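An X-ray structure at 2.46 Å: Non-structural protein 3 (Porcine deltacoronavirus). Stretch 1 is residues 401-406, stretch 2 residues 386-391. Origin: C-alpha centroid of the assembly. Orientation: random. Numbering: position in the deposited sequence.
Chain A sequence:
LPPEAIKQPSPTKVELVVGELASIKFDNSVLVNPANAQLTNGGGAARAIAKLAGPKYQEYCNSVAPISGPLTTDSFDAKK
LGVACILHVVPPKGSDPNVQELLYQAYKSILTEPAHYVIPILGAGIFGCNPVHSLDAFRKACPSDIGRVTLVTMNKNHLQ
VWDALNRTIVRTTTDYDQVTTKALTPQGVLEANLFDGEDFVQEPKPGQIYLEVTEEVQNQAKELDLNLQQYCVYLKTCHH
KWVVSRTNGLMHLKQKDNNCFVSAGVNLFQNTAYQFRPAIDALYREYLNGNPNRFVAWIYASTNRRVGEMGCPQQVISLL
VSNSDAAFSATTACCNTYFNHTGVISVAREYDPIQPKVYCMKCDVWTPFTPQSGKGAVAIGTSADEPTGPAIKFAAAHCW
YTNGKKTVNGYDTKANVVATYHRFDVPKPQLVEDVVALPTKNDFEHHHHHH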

ATOM      1  N   TYR A 401      20.280  15.042  28.909  1.00 53.86           N
ATOM      2  CA  TYR A 401      21.289  14.187  29.509  1.00 55.28           C
ATOM      3  C   TYR A 401      22.176  15.001  30.443  1.00 63.27           C
ATOM      4  O   TYR A 401      22.518  16.153  30.163  1.00 66.63           O
ATOM      5  CB  TYR A 401      22.141  13.533  28.430  1.00 53.65           C
ATOM      6  CG  TYR A 401      23.356  12.841  28.985  1.00 55.02           C
ATOM      7  CD1 TYR A 401      23.232  11.857  29.959  1.00 53.79           C
ATOM      8  CD2 TYR A 401      24.628  13.167  28.541  1.00 55.06           C
ATOM      9  CE1 TYR A 401      24.344  11.221  30.476  1.00 56.60           C
ATOM     10  CE2 TYR A 401      25.746  12.534  29.049  1.00 58.48           C
ATOM     11  CZ  TYR A 401      25.599  11.561  30.018  1.00 57.31           C
ATOM     12  OH  TYR A 401      26.711  10.928  30.530  1.00 62.62           O
ATOM     13  N   THR A 402      22.542  14.397  31.561  1.00 62.63           N
ATOM     14  CA  THR A 402      23.515  14.985  32.461  1.00 66.09           C
ATOM     15  C   THR A 402      24.409  13.871  32.974  1.00 66.05           C
ATOM     16  O   THR A 402      23.915  12.864  33.486  1.00 65.18           O
ATOM     17  CB  THR A 402      22.834  15.724  33.623  1.00 67.62           C
ATOM     18  OG1 THR A 402      23.802  16.027  34.631  1.00 72.36           O
ATOM     19  CG2 THR A 402      21.719  14.887  34.237  1.00 64.54           C
ATOM     20  N   ASN A 403      25.713  14.024  32.782  1.00 72.20           N
ATOM     21  CA  ASN A 403      26.654  13.217  33.531  1.00 71.12           C
ATOM     22  C   ASN A 403      26.566  13.617  35.000  1.00 73.82           C
ATOM     23  O   ASN A 403      26.030  14.664  35.350  1.00 81.21           O
ATOM     24  CB  ASN A 403      28.068  13.396  32.977  1.00 76.23           C
ATOM     25  CG  ASN A 403      28.904  12.146  33.087  1.00 76.29           C
ATOM     26  OD1 ASN A 403      29.071  11.586  34.177  1.00 74.62           O
ATOM     27  ND2 ASN A 403      29.436  11.689  31.946  1.00 77.42           N
ATOM     28  N   GLY A 404      27.085  12.773  35.872  1.00 69.48           N
ATOM     29  CA  GLY A 404      26.742  12.896  37.287  1.00 76.49           C
ATOM     30  C   GLY A 404      27.042  14.250  37.928  1.00 83.19           C
ATOM     31  O   GLY A 404      26.458  14.596  38.960  1.00 85.26           O
ATOM     32  N   LYS A 405      27.959  15.026  37.351  1.00 86.51           N
ATOM     33  CA  LYS A 405      28.664  16.083  38.069  1.00 89.75           C
ATOM     34  C   LYS A 405      28.345  17.449  37.481  1.00 95.45           C
ATOM     35  O   LYS A 405      29.231  18.080  36.917  1.00101.42           O
ATOM     36  CB  LYS A 405      30.211  15.791  38.023  1.00 92.28           C
ATOM     37  CG  LYS A 405      30.700  14.353  38.334  1.00 94.10           C
ATOM     38  CD  LYS A 405      29.878  13.548  39.347  1.00 87.45           C
ATOM     39  CE  LYS A 405      29.747  14.240  40.696  1.00 83.92           C
ATOM     40  NZ  LYS A 405      30.984  14.212  41.502  1.00 90.02           N
ATOM     41  N   LYS A 406      27.131  17.951  37.717  1.00 95.66           N
ATOM     42  CA  LYS A 406      26.560  18.958  36.827  1.00 95.10           C
ATOM     43  C   LYS A 406      26.677  18.400  35.402  1.00 93.94           C
ATOM     44  O   LYS A 406      25.897  17.510  35.058  1.00 95.55           O
ATOM     45  CB  LYS A 406      27.236  20.327  37.002  1.00 97.98           C
ATOM     46  CG  LYS A 406      27.053  20.941  38.426  1.00 97.01           C
ATOM     47  CD  LYS A 406      28.350  21.511  39.002  1.00 95.54           C
ATOM     48  CE  LYS A 406      29.192  20.406  39.625  1.00 95.99           C
ATOM     49  NZ  LYS A 406      30.624  20.798  39.716  1.00 92.75           N
TER
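Stretch 2, residues 386-391: EPTGPA

Two backbone hydrogen bonds fix stretch 2 against stretch 1, and both join the same pair of residues. The amide N of Ala-391 donates to the carbonyl O of Thr-402 at 2.8 Å, and the amide N of Thr-402 donates to the carbonyl O of Ala-391 at 3.1 Å. The second is nearly straight, with an angle of 172° at the hydrogen; the first is more bent, at 146°. This reciprocal pattern defines an antiparallel bridge, so stretch 2 runs opposite to stretch 1: Pro-390 lies beside Asn-403, and Gly-389 beside Gly-404. Ala-391 is extended (phi/psi -148/177), as is Thr-402 (-140/124), while the remainder of stretch 2 forms no regular helix or strand.

Two weaker contacts flank the bridge. The CA of Pro-390 approaches the O of Thr-402 at 3.6 Å, and the CA of Tyr-401 lies 3.6 Å from the O of Ala-391, each as a CA-H...O contact. Pro-390 has no amide hydrogen, and Thr-402 O, which already accepts from Ala-391 N, also receives this weaker contact.

Beyond the bridge the chains draw closer, their CA atoms falling from 5.4 Å apart at Thr-402 and Ala-391 to 3.6 Å at Gly-404 and Gly-389. Such an approach suits glycine. The CA of Gly-404 is 3.4 Å from the C of Thr-388, and a CB on Gly-404 would point toward stretch 2 and clash with that carbon and with the N of Gly-389. A CB on Gly-389 would point away from stretch 1 but collide with the CD of Pro-390. The N of Gly-404 lies 3.3 Å from the O of Gly-389, yet the angle is too poor for a hydrogen bond; this amide instead donates to Asn-403 OD1 at 2.9 Å, a short side-chain link by which asparagine satisfies the next amide in the loop.

The CB of Pro-390 meets the edge of the Tyr-401 ring, 3.4 Å from OH and 3.7 Å from CE1, and the O of Ala-391 also lies near the ring plane, 2.9 Å from CD1. Both the hydroxyl and a ring carbon of the tyrosine rest against the proline, and the hydroxyl is also hydrogen-bonded elsewhere in the structure. Thr-402 and Ala-391 point their side chains to the same face of the sheet, where CG2 of Thr-402 and CB of Ala-391 are 4.3 Å apart; both residues are buried, and the small methyl of alanine fits there. In all, the two stretches bury 352 Å² between them.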

ATOM      1  N   GLU A 386      19.212  13.453  43.523  1.00 61.60           N
ATOM      2  CA  GLU A 386      20.136  13.822  42.469  1.00 67.49           C
ATOM      3  C   GLU A 386      21.040  12.653  42.108  1.00 67.89           C
ATOM      4  O   GLU A 386      21.480  11.901  42.987  1.00 63.83           O
ATOM      5  CB  GLU A 386      21.000  15.033  42.864  1.00 69.64           C
ATOM      6  CG  GLU A 386      20.272  16.384  42.728  1.00 74.46           C
ATOM      7  CD  GLU A 386      20.585  17.112  41.418  1.00 80.34           C
ATOM      8  OE1 GLU A 386      21.505  16.665  40.690  1.00 78.97           O
ATOM      9  OE2 GLU A 386      19.901  18.125  41.110  1.00 87.95           O
ATOM     10  N   PRO A 387      21.329  12.483  40.829  1.00 59.62           N
ATOM     11  CA  PRO A 387      22.193  11.389  40.403  1.00 61.66           C
ATOM     12  C   PRO A 387      23.659  11.772  40.507  1.00 61.94           C
ATOM     13  O   PRO A 387      24.024  12.945  40.471  1.00 68.41           O
ATOM     14  CB  PRO A 387      21.790  11.202  38.939  1.00 58.71           C
ATOM     15  CG  PRO A 387      21.523  12.623  38.499  1.00 57.48           C
ATOM     16  CD  PRO A 387      20.859  13.289  39.690  1.00 61.51           C
ATOM     17  N   THR A 388      24.506  10.745  40.599  1.00 64.02           N
ATOM     18  CA  THR A 388      25.954  10.915  40.642  1.00 62.45           C
ATOM     19  C   THR A 388      26.658  10.253  39.464  1.00 67.48           C
ATOM     20  O   THR A 388      27.888  10.110  39.490  1.00 67.65           O
ATOM     21  CB  THR A 388      26.523  10.358  41.950  1.00 67.81           C
ATOM     22  OG1 THR A 388      26.477   8.929  41.908  1.00 67.87           O
ATOM     23  CG2 THR A 388      25.727  10.855  43.158  1.00 64.68           C
ATOM     24  N   GLY A 389      25.914   9.834  38.444  1.00 63.98           N
ATOM     25  CA  GLY A 389      26.486   9.310  37.224  1.00 59.90           C
ATOM     26  C   GLY A 389      25.615   9.696  36.046  1.00 57.82           C
ATOM     27  O   GLY A 389      24.676  10.483  36.196  1.00 58.99           O
ATOM     28  N   PRO A 390      25.888   9.142  34.864  1.00 57.03           N
ATOM     29  CA  PRO A 390      25.077   9.477  33.674  1.00 57.62           C
ATOM     30  C   PRO A 390      23.593   9.252  33.920  1.00 51.99           C
ATOM     31  O   PRO A 390      23.174   8.182  34.362  1.00 51.15           O
ATOM     32  CB  PRO A 390      25.606   8.527  32.594  1.00 50.91           C
ATOM     33  CG  PRO A 390      26.951   8.099  33.066  1.00 55.08           C
ATOM     34  CD  PRO A 390      26.951   8.166  34.574  1.00 52.38           C
ATOM     35  N   ALA A 391      22.792  10.276  33.648  1.00 51.53           N
ATOM     36  CA  ALA A 391      21.373  10.225  33.964  1.00 47.24           C
ATOM     37  C   ALA A 391      20.583  11.027  32.936  1.00 50.00           C
ATOM     38  O   ALA A 391      21.141  11.647  32.022  1.00 47.71           O
ATOM     39  CB  ALA A 391      21.098  10.749  35.376  1.00 46.20           C
TER